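Local coordinates for protein C-X-C motif chemokine 13 (Homo sapiens, PDB 7JNY) that acts as a secreted chemokine that attracts B lymphocytes by binding the receptor CXCR5, and also binds heparin, at residues A[1-7]-A[28-34]; A[17-22]-A[56-62]. Residues are numbered along the deposited sequence.

Interaction 1: A[1-7]-A[28-34]; sequences MVLEVYY and DRIQILP
Strand 2-5 runs parallel to strand 29-33, their axes 4.6 Å apart at 15°, in the register Val2–Arg29, Leu3–Ile30, Glu4–Gln31, Val5–Ile32. Val2 N to Asp28 O (3.3 Å), Ile30 N to Val2 O (2.9 Å), Glu4 N to Ile30 O (2.7 Å), Ile32 N to Glu4 O (2.7 Å) and Tyr6 N to Ile32 O (2.9 Å) are the backbone hydrogen bonds. On the face of Val2, Glu4, Arg29 and Gln31, the polar groups meet. Glu4 (m, t) sends OE2 into a salt bridge with NH1 of Arg29 (m, t, chi3 -97°) at 2.9 Å, while its OE1 accepts from NE2 of Gln31 (m, t) at 2.9 Å and, within 1-7, from Tyr6 OH (2.5 Å). On the face of Leu3, Val5, Ile30 and Ile32, Leu3 (t, p) brings CD1 3.8 Å from Ile32 CD1; Ile30 and Ile32, both m and t, continue onto Met66 and Met67 of helix 61-72. Apolar contacts finish the ends: Met1 SD (t, t, p) to Ile30 CD1 (4.0 Å), then Val5 CG1 to Pro34 CD (4.0 Å) and Tyr6 CB (chi1 m) to Leu33 CD2 (3.8 Å). The N-terminal segment thus adds an edge strand to the antiparallel chemokine sheet of strands 27-33, 43-48 and 53-56.

Interaction 2: A[17-22]-A[56-62]; sequences ESSVFI and VDPQAEW
Asp57 N donates to Ser18 O at 2.9 Å and 169°, the firmest polar link here, and Val56 CA lies 3.4 Å from that same Ser18 O in a CA-H...O contact. Together they mark a single backbone bridge, Ser18 with Val56, CA atoms 4.7 Å apart. The second link is weak: Trp62 NE1 to Ser19 O, 3.1 Å with an angle of only 131°. Both backbones are also shaped locally. In 17-22, which has no regular helix or strand, Ser18 (chi1 t) takes a hydrogen bond from Val20 N on OG (3.2 Å), an ST turn. In 56-62, Asp57 (chi1 t) takes one from Gln59 N on OD1 (2.7 Å), an Asx turn, within a type I beta turn from Asp57 to Ala60 closed by Ala60 N to Asp57 O (3.0 Å). Ala60 then occupies the N-cap position before Trp62's helix.

Packing centres on Trp62 (chi1 p, chi2 -99°), whose CA-CB bond points toward 17-22, while the indole lies against Phe21 and Ile22. Phe21 CA sits over one face, 3.7 Å from the five-membered ring centroid and 15° off its normal, a CH-pi contact. In an offset edge-to-face pair, the edge of Phe21 (chi1 t) meets the face of Trp62, its centroid 5.4 Å from that of the five-membered ring and the planes at 78°, with Phe21 CD1 3.6 Å from Trp62 CB. Ile22 (m, t) rests CB 3.7 Å from Trp62 CH2, and its CD1 lies 4.2 Å from Val56 CG2.

At the outer end Glu17 OE1 stands 3.6 Å from Asp57 OD1, two like charges. Cohesion therefore rests on backbone acceptors, the tryptophan and apolar side chains, rather than on charge pairing.

Interactions 1 and 2 are both partly buried, with centres about 15 Å apart and nearest atoms about 7 Å apart. The buried residues are Ile30, Gln31 and Ile32 in interaction 1 and Ile22, Val56 and Ala60 in interaction 2; most exposed ones lie on 1-7 and 17-22. They work on opposite edges of one four-stranded sheet: 1-7 flanks strand 27-33, whereas 17-22 meets the end of edge strand 53-56 and the turn after it. Interaction 1 is regular pairing with a carboxylate–arginine bridge; interaction 2 depends on an aromatic ring and sets two acidic side chains close together, unfavourable if both are ionised. Both approach helix 61-72, interaction 2 at its first turn, interaction 1 further along.

Interaction 1: A[1-7]-A[28-34]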
ATOM      1  N   MET A   1     -10.657   7.081   1.543  1.00 31.16           N
ATOM      2  CA  MET A   1      -9.578   6.059   1.555  1.00 33.04           C
ATOM      3  C   MET A   1      -8.812   6.037   2.866  1.00 23.53           C
ATOM      4  O   MET A   1      -8.588   7.078   3.496  1.00 21.51           O
ATOM      5  CB  MET A   1      -8.568   6.313   0.460  1.00 27.84           C
ATOM      6  CG  MET A   1      -7.648   5.129   0.221  1.00 34.03           C
ATOM      7  SD  MET A   1      -6.521   5.618  -1.066  1.00 40.23           S
ATOM      8  CE  MET A   1      -5.762   7.051  -0.278  1.00 48.51           C
ATOM      9  N   VAL A   2      -8.367   4.839   3.246  1.00 25.20           N
ATOM     10  CA  VAL A   2      -7.687   4.619   4.511  1.00 23.19           C
ATOM     11  C   VAL A   2      -6.335   4.005   4.205  1.00 20.84           C
ATOM     12  O   VAL A   2      -6.259   3.023   3.466  1.00 22.95           O
ATOM     13  CB  VAL A   2      -8.502   3.706   5.450  1.00 23.92           C
ATOM     14  CG1 VAL A   2      -7.782   3.549   6.760  1.00 29.96           C
ATOM     15  CG2 VAL A   2      -9.901   4.282   5.660  1.00 35.28           C
ATOM     16  N   LEU A   3      -5.284   4.598   4.758  1.00 17.96           N
ATOM     17  CA  LEU A   3      -3.946   4.023   4.765  1.00 17.85           C
ATOM     18  C   LEU A   3      -3.723   3.389   6.138  1.00 17.91           C
ATOM     19  O   LEU A   3      -3.937   4.032   7.176  1.00 19.20           O
ATOM     20  CB  LEU A   3      -2.903   5.096   4.510  1.00 18.13           C
ATOM     21  CG  LEU A   3      -1.433   4.783   4.746  1.00 19.89           C
ATOM     22  CD1 LEU A   3      -1.086   3.688   3.770  1.00 23.89           C
ATOM     23  CD2 LEU A   3      -0.609   6.035   4.547  1.00 29.19           C
ATOM     24  N   GLU A   4      -3.315   2.131   6.159  1.00 19.61           N
ATOM     25  CA  GLU A   4      -2.987   1.447   7.410  1.00 20.60           C
ATOM     26  C   GLU A   4      -1.521   1.034   7.377  1.00 22.21           C
ATOM     27  O   GLU A   4      -1.086   0.400   6.405  1.00 20.74           O
ATOM     28  CB  GLU A   4      -3.865   0.203   7.572  1.00 22.46           C
ATOM     29  CG  GLU A   4      -5.341   0.488   7.792  1.00 36.24           C
ATOM     30  CD  GLU A   4      -6.204  -0.774   7.715  1.00 39.62           C
ATOM     31  OE1 GLU A   4      -5.650  -1.890   7.669  1.00 31.66           O
ATOM     32  OE2 GLU A   4      -7.448  -0.634   7.630  1.00 39.24           O
ATOM     33  N   VAL A   5      -0.759   1.377   8.422  1.00 17.62           N
ATOM     34  CA  VAL A   5       0.626   0.920   8.539  1.00 18.62           C
ATOM     35  C   VAL A   5       0.719   0.020   9.764  1.00 18.64           C
ATOM     36  O   VAL A   5       0.407   0.453  10.880  1.00 19.03           O
ATOM     37  CB  VAL A   5       1.619   2.091   8.636  1.00 19.71           C
ATOM     38  CG1 VAL A   5       3.042   1.554   8.563  1.00 18.96           C
ATOM     39  CG2 VAL A   5       1.381   3.085   7.536  1.00 23.16           C
ATOM     40  N   TYR A   6       1.173  -1.213   9.554  1.00 19.07           N
ATOM     41  CA  TYR A   6       1.232  -2.241  10.583  1.00 20.08           C
ATOM     42  C   TYR A   6       2.674  -2.336  11.072  1.00 23.67           C
ATOM     43  O   TYR A   6       3.542  -2.810  10.349  1.00 22.79           O
ATOM     44  CB  TYR A   6       0.716  -3.567  10.012  1.00 22.98           C
ATOM     45  CG  TYR A   6      -0.774  -3.567   9.896  1.00 31.85           C
ATOM     46  CD1 TYR A   6      -1.396  -3.055   8.749  1.00 34.78           C
ATOM     47  CD2 TYR A   6      -1.591  -4.026  10.935  1.00 30.06           C
ATOM     48  CE1 TYR A   6      -2.779  -2.988   8.649  1.00 31.70           C
ATOM     49  CE2 TYR A   6      -2.988  -3.967  10.829  1.00 31.69           C
ATOM     50  CZ  TYR A   6      -3.570  -3.447   9.672  1.00 26.70           C
ATOM     51  OH  TYR A   6      -4.943  -3.387   9.547  1.00 40.45           O
ATOM     52  N   TYR A   7       2.930  -1.874  12.290  1.00 22.06           N
ATOM     53  CA  TYR A   7       4.264  -1.962  12.872  1.00 26.99           C
ATOM     54  C   TYR A   7       4.304  -3.203  13.752  1.00 36.79           C
ATOM     55  O   TYR A   7       4.275  -3.159  14.985  1.00 34.88           O
ATOM     56  CB  TYR A   7       4.596  -0.712  13.661  1.00 26.08           C
ATOM     57  CG  TYR A   7       4.585   0.532  12.823  1.00 21.89           C
ATOM     58  CD1 TYR A   7       5.711   0.934  12.123  1.00 24.58           C
ATOM     59  CD2 TYR A   7       3.456   1.323  12.771  1.00 24.39           C
ATOM     60  CE1 TYR A   7       5.698   2.106  11.378  1.00 21.13           C
ATOM     61  CE2 TYR A   7       3.418   2.485  12.031  1.00 20.09           C
ATOM     62  CZ  TYR A   7       4.552   2.863  11.344  1.00 24.52           C
ATOM     63  OH  TYR A   7       4.555   4.017  10.609  1.00 22.71           O
ATOM     64  N   ASP A  28     -10.069   1.250  -1.711  1.00 24.74           N
ATOM     65  CA  ASP A  28     -10.735   1.517  -0.443  1.00 30.80           C
ATOM     66  C   ASP A  28      -9.728   1.630   0.691  1.00 32.54           C
ATOM     67  O   ASP A  28      -9.868   2.474   1.570  1.00 27.35           O
ATOM     68  CB  ASP A  28     -11.702   0.401  -0.070  1.00 35.39           C
ATOM     69  CG  ASP A  28     -13.042   0.538  -0.749  1.00 42.87           C
ATOM     70  OD1 ASP A  28     -13.416   1.660  -1.121  1.00 39.59           O
ATOM     71  OD2 ASP A  28     -13.731  -0.479  -0.877  1.00 44.06           O
ATOM     72  N   ARG A  29      -8.735   0.745   0.723  1.00 24.35           N
ATOM     73  CA  ARG A  29      -7.723   0.780   1.763  1.00 21.69           C
ATOM     74  C   ARG A  29      -6.387   0.395   1.163  1.00 29.58           C
ATOM     75  O   ARG A  29      -6.327  -0.460   0.266  1.00 22.82           O
ATOM     76  CB  ARG A  29      -7.945  -0.224   2.884  1.00 32.85           C
ATOM     77  CG  ARG A  29      -9.167  -0.161   3.727  1.00 51.39           C
ATOM     78  CD  ARG A  29      -8.836  -1.023   4.952  1.00 57.77           C
ATOM     79  NE  ARG A  29      -9.360  -2.376   4.790  1.00 57.84           N
ATOM     80  CZ  ARG A  29      -9.189  -3.368   5.654  1.00 66.35           C
ATOM     81  NH1 ARG A  29      -8.475  -3.213   6.759  1.00 67.95           N
ATOM     82  NH2 ARG A  29      -9.752  -4.544   5.408  1.00 72.54           N
ATOM     83  N   ILE A  30      -5.317   0.919   1.753  1.00 23.16           N
ATOM     84  CA  ILE A  30      -3.963   0.444   1.465  1.00 19.35           C
ATOM     85  C   ILE A  30      -3.299   0.066   2.782  1.00 25.51           C
ATOM     86  O   ILE A  30      -3.289   0.864   3.723  1.00 19.55           O
ATOM     87  CB  ILE A  30      -3.124   1.505   0.750  1.00 23.25           C
ATOM     88  CG1 ILE A  30      -3.686   1.805  -0.637  1.00 34.91           C
ATOM     89  CG2 ILE A  30      -1.689   1.055   0.647  1.00 22.04           C
ATOM     90  CD1 ILE A  30      -3.298   3.181  -1.114  1.00 36.66           C
ATOM     91  N   GLN A  31      -2.711  -1.127   2.844  1.00 21.32           N
ATOM     92  CA  GLN A  31      -2.081  -1.610   4.064  1.00 20.56           C
ATOM     93  C   GLN A  31      -0.595  -1.737   3.805  1.00 21.60           C
ATOM     94  O   GLN A  31      -0.182  -2.422   2.859  1.00 21.85           O
ATOM     95  CB  GLN A  31      -2.635  -2.965   4.476  1.00 21.87           C
ATOM     96  CG  GLN A  31      -4.109  -2.941   4.787  1.00 27.80           C
ATOM     97  CD  GLN A  31      -4.598  -4.299   5.183  1.00 36.48           C
ATOM     98  OE1 GLN A  31      -4.229  -5.296   4.566  1.00 36.31           O
ATOM     99  NE2 GLN A  31      -5.460  -4.356   6.187  1.00 42.89           N
ATOM    100  N   ILE A  32       0.208  -1.086   4.624  1.00 18.33           N
ATOM    101  CA  ILE A  32       1.658  -1.137   4.476  1.00 19.92           C
ATOM    102  C   ILE A  32       2.208  -1.901   5.662  1.00 24.94           C
ATOM    103  O   ILE A  32       1.929  -1.547   6.820  1.00 18.78           O
ATOM    104  CB  ILE A  32       2.273   0.259   4.390  1.00 17.55           C
ATOM    105  CG1 ILE A  32       1.710   0.969   3.158  1.00 21.61           C
ATOM    106  CG2 ILE A  32       3.769   0.191   4.249  1.00 21.99           C
ATOM    107  CD1 ILE A  32       2.339   2.271   2.931  1.00 27.64           C
ATOM    108  N   LEU A  33       2.994  -2.938   5.371  1.00 19.35           N
ATOM    109  CA  LEU A  33       3.689  -3.694   6.407  1.00 21.21           C
ATOM    110  C   LEU A  33       5.181  -3.545   6.192  1.00 20.17           C
ATOM    111  O   LEU A  33       5.761  -4.263   5.354  1.00 20.85           O
ATOM    112  CB  LEU A  33       3.259  -5.153   6.352  1.00 21.29           C
ATOM    113  CG  LEU A  33       1.753  -5.311   6.549  1.00 22.45           C
ATOM    114  CD1 LEU A  33       1.135  -5.605   5.215  1.00 30.42           C
ATOM    115  CD2 LEU A  33       1.454  -6.413   7.549  1.00 38.49           C
ATOM    116  N   PRO A  34       5.831  -2.612   6.885  1.00 19.86           N
ATOM    117  CA  PRO A  34       7.277  -2.507   6.784  1.00 20.35           C
ATOM    118  C   PRO A  34       7.927  -3.833   7.130  1.00 27.03           C
ATOM    119  O   PRO A  34       7.413  -4.627   7.912  1.00 22.02           O
ATOM    120  CB  PRO A  34       7.644  -1.416   7.786  1.00 21.77           C
ATOM    121  CG  PRO A  34       6.455  -1.197   8.612  1.00 24.36           C
ATOM    122  CD  PRO A  34       5.260  -1.716   7.898  1.00 19.52           C
TER
HETATM  123  O   HOH W   1       5.092  -4.894   9.453  1.00 27.83           O

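Interaction 2: A[17-22]-A[56-62]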
ATOM      1  N   GLU A  17       3.708 -10.518  -5.921  1.00 46.09           N
ATOM      2  CA  GLU A  17       3.562  -9.070  -6.018  1.00 43.23           C
ATOM      3  C   GLU A  17       3.081  -8.769  -7.421  1.00 48.77           C
ATOM      4  O   GLU A  17       3.522  -9.401  -8.381  1.00 47.65           O
ATOM      5  CB  GLU A  17       4.903  -8.323  -5.748  1.00 48.02           C
ATOM      6  CG  GLU A  17       5.455  -8.428  -4.320  1.00 51.07           C
ATOM      7  CD  GLU A  17       6.877  -7.845  -4.181  1.00 48.26           C
ATOM      8  OE1 GLU A  17       7.423  -7.314  -5.175  1.00 59.29           O
ATOM      9  OE2 GLU A  17       7.461  -7.940  -3.075  1.00 63.00           O
ATOM     10  N   SER A  18       2.171  -7.814  -7.533  1.00 40.13           N
ATOM     11  CA  SER A  18       1.679  -7.299  -8.800  1.00 47.30           C
ATOM     12  C   SER A  18       2.242  -5.898  -9.014  1.00 40.65           C
ATOM     13  O   SER A  18       2.315  -5.102  -8.079  1.00 36.27           O
ATOM     14  CB  SER A  18       0.141  -7.223  -8.807  1.00 39.67           C
ATOM     15  OG  SER A  18      -0.341  -6.628  -9.991  1.00 42.80           O
ATOM     16  N   SER A  19       2.635  -5.581 -10.235  1.00 37.26           N
ATOM     17  CA  SER A  19       3.046  -4.218 -10.550  1.00 37.62           C
ATOM     18  C   SER A  19       1.983  -3.475 -11.358  1.00 39.74           C
ATOM     19  O   SER A  19       2.191  -2.318 -11.721  1.00 35.85           O
ATOM     20  CB  SER A  19       4.392  -4.240 -11.264  1.00 48.81           C
ATOM     21  OG  SER A  19       4.323  -5.109 -12.370  1.00 60.51           O
ATOM     22  N   VAL A  20       0.819  -4.090 -11.568  1.00 35.08           N
ATOM     23  CA  VAL A  20      -0.214  -3.522 -12.415  1.00 35.96           C
ATOM     24  C   VAL A  20      -0.799  -2.291 -11.732  1.00 32.66           C
ATOM     25  O   VAL A  20      -1.092  -2.304 -10.527  1.00 38.72           O
ATOM     26  CB  VAL A  20      -1.308  -4.558 -12.707  1.00 35.80           C
ATOM     27  CG1 VAL A  20      -2.451  -3.911 -13.494  1.00 38.06           C
ATOM     28  CG2 VAL A  20      -0.738  -5.790 -13.430  1.00 37.51           C
ATOM     29  N   PHE A  21      -0.958  -1.218 -12.505  1.00 35.21           N
ATOM     30  CA  PHE A  21      -1.521   0.038 -12.005  1.00 36.92           C
ATOM     31  C   PHE A  21      -2.927  -0.170 -11.447  1.00 30.77           C
ATOM     32  O   PHE A  21      -3.760  -0.837 -12.055  1.00 31.57           O
ATOM     33  CB  PHE A  21      -1.506   1.088 -13.126  1.00 30.86           C
ATOM     34  CG  PHE A  21      -2.130   2.405 -12.730  1.00 32.41           C
ATOM     35  CD1 PHE A  21      -1.483   3.272 -11.874  1.00 39.43           C
ATOM     36  CD2 PHE A  21      -3.375   2.763 -13.236  1.00 34.52           C
ATOM     37  CE1 PHE A  21      -2.078   4.457 -11.494  1.00 37.05           C
ATOM     38  CE2 PHE A  21      -3.968   3.952 -12.861  1.00 47.25           C
ATOM     39  CZ  PHE A  21      -3.318   4.801 -11.991  1.00 36.61           C
ATOM     40  N   ILE A  22      -3.179   0.374 -10.263  1.00 30.99           N
ATOM     41  CA  ILE A  22      -4.530   0.402  -9.715  1.00 30.43           C
ATOM     42  C   ILE A  22      -4.975   1.857  -9.563  1.00 30.93           C
ATOM     43  O   ILE A  22      -4.433   2.587  -8.708  1.00 29.77           O
ATOM     44  CB  ILE A  22      -4.606  -0.302  -8.364  1.00 30.94           C
ATOM     45  CG1 ILE A  22      -4.097  -1.755  -8.446  1.00 31.84           C
ATOM     46  CG2 ILE A  22      -6.047  -0.374  -7.879  1.00 33.10           C
ATOM     47  CD1 ILE A  22      -4.138  -2.451  -7.095  1.00 32.72           C
ATOM     48  N   VAL A  56       1.014  -5.654  -3.818  1.00 31.34           N
ATOM     49  CA  VAL A  56       1.589  -4.778  -4.824  1.00 29.73           C
ATOM     50  C   VAL A  56       3.092  -4.647  -4.601  1.00 29.39           C
ATOM     51  O   VAL A  56       3.570  -4.574  -3.462  1.00 33.19           O
ATOM     52  CB  VAL A  56       0.920  -3.390  -4.806  1.00 44.95           C
ATOM     53  CG1 VAL A  56       1.735  -2.424  -5.632  1.00 43.47           C
ATOM     54  CG2 VAL A  56      -0.513  -3.473  -5.332  1.00 41.80           C
ATOM     55  N   ASP A  57       3.836  -4.611  -5.698  1.00 33.37           N
ATOM     56  CA  ASP A  57       5.281  -4.412  -5.642  1.00 35.54           C
ATOM     57  C   ASP A  57       5.582  -3.047  -5.050  1.00 32.02           C
ATOM     58  O   ASP A  57       5.237  -2.026  -5.665  1.00 29.27           O
ATOM     59  CB  ASP A  57       5.901  -4.520  -7.041  1.00 38.68           C
ATOM     60  CG  ASP A  57       7.421  -4.418  -7.015  1.00 46.60           C
ATOM     61  OD1 ASP A  57       7.985  -3.880  -6.035  1.00 44.67           O
ATOM     62  OD2 ASP A  57       8.056  -4.849  -7.988  1.00 53.91           O
ATOM     63  N   PRO A  58       6.217  -2.973  -3.882  1.00 30.49           N
ATOM     64  CA  PRO A  58       6.493  -1.655  -3.294  1.00 38.97           C
ATOM     65  C   PRO A  58       7.488  -0.811  -4.082  1.00 30.40           C
ATOM     66  O   PRO A  58       7.637   0.376  -3.773  1.00 41.16           O
ATOM     67  CB  PRO A  58       7.033  -1.986  -1.890  1.00 36.38           C
ATOM     68  CG  PRO A  58       7.390  -3.452  -1.903  1.00 43.10           C
ATOM     69  CD  PRO A  58       6.736  -4.106  -3.077  1.00 35.68           C
ATOM     70  N   GLN A  59       8.168  -1.364  -5.072  1.00 33.54           N
ATOM     71  CA  GLN A  59       9.082  -0.599  -5.921  1.00 42.27           C
ATOM     72  C   GLN A  59       8.438  -0.175  -7.239  1.00 36.98           C
ATOM     73  O   GLN A  59       9.094   0.466  -8.060  1.00 42.71           O
ATOM     74  CB  GLN A  59      10.372  -1.404  -6.163  1.00 50.24           C
ATOM     75  CG  GLN A  59      11.076  -1.831  -4.845  1.00 52.35           C
ATOM     76  CD  GLN A  59      12.298  -2.722  -5.079  1.00 87.25           C
ATOM     77  OE1 GLN A  59      13.059  -2.527  -6.022  1.00 69.89           O
ATOM     78  NE2 GLN A  59      12.500  -3.694  -4.184  1.00 83.81           N
ATOM     79  N   ALA A  60       7.160  -0.485  -7.442  1.00 31.47           N
ATOM     80  CA  ALA A  60       6.469  -0.062  -8.648  1.00 35.28           C
ATOM     81  C   ALA A  60       6.366   1.458  -8.644  1.00 33.07           C
ATOM     82  O   ALA A  60       6.092   2.083  -7.598  1.00 29.72           O
ATOM     83  CB  ALA A  60       5.084  -0.697  -8.736  1.00 34.83           C
ATOM     84  N   GLU A  61       6.655   2.066  -9.801  1.00 31.27           N
ATOM     85  CA  GLU A  61       6.670   3.520  -9.836  1.00 31.48           C
ATOM     86  C   GLU A  61       5.338   4.078  -9.380  1.00 32.54           C
ATOM     87  O   GLU A  61       5.294   5.044  -8.608  1.00 29.20           O
ATOM     88  CB  GLU A  61       7.004   4.036 -11.238  1.00 37.02           C
ATOM     89  CG  GLU A  61       7.367   5.529 -11.271  1.00 49.64           C
ATOM     90  CD  GLU A  61       8.234   5.922 -12.474  1.00 63.86           C
ATOM     91  OE1 GLU A  61       8.577   5.036 -13.289  1.00 63.05           O
ATOM     92  OE2 GLU A  61       8.542   7.127 -12.621  1.00 62.71           O
ATOM     93  N   TRP A  62       4.238   3.475  -9.838  1.00 30.02           N
ATOM     94  CA  TRP A  62       2.929   4.079  -9.599  1.00 34.27           C
ATOM     95  C   TRP A  62       2.583   4.062  -8.123  1.00 30.52           C
ATOM     96  O   TRP A  62       1.927   4.987  -7.629  1.00 29.49           O
ATOM     97  CB  TRP A  62       1.861   3.375 -10.433  1.00 28.71           C
ATOM     98  CG  TRP A  62       1.428   2.040  -9.951  1.00 28.07           C
ATOM     99  CD1 TRP A  62       1.856   0.825 -10.406  1.00 35.55           C
ATOM    100  CD2 TRP A  62       0.476   1.761  -8.916  1.00 29.31           C
ATOM    101  NE1 TRP A  62       1.222  -0.187  -9.731  1.00 31.40           N
ATOM    102  CE2 TRP A  62       0.374   0.361  -8.806  1.00 27.47           C
ATOM    103  CE3 TRP A  62      -0.300   2.554  -8.076  1.00 31.61           C
ATOM    104  CZ2 TRP A  62      -0.467  -0.249  -7.885  1.00 31.34           C
ATOM    105  CZ3 TRP A  62      -1.131   1.948  -7.160  1.00 31.31           C
ATOM    106  CH2 TRP A  62      -1.212   0.559  -7.071  1.00 27.23           C
TER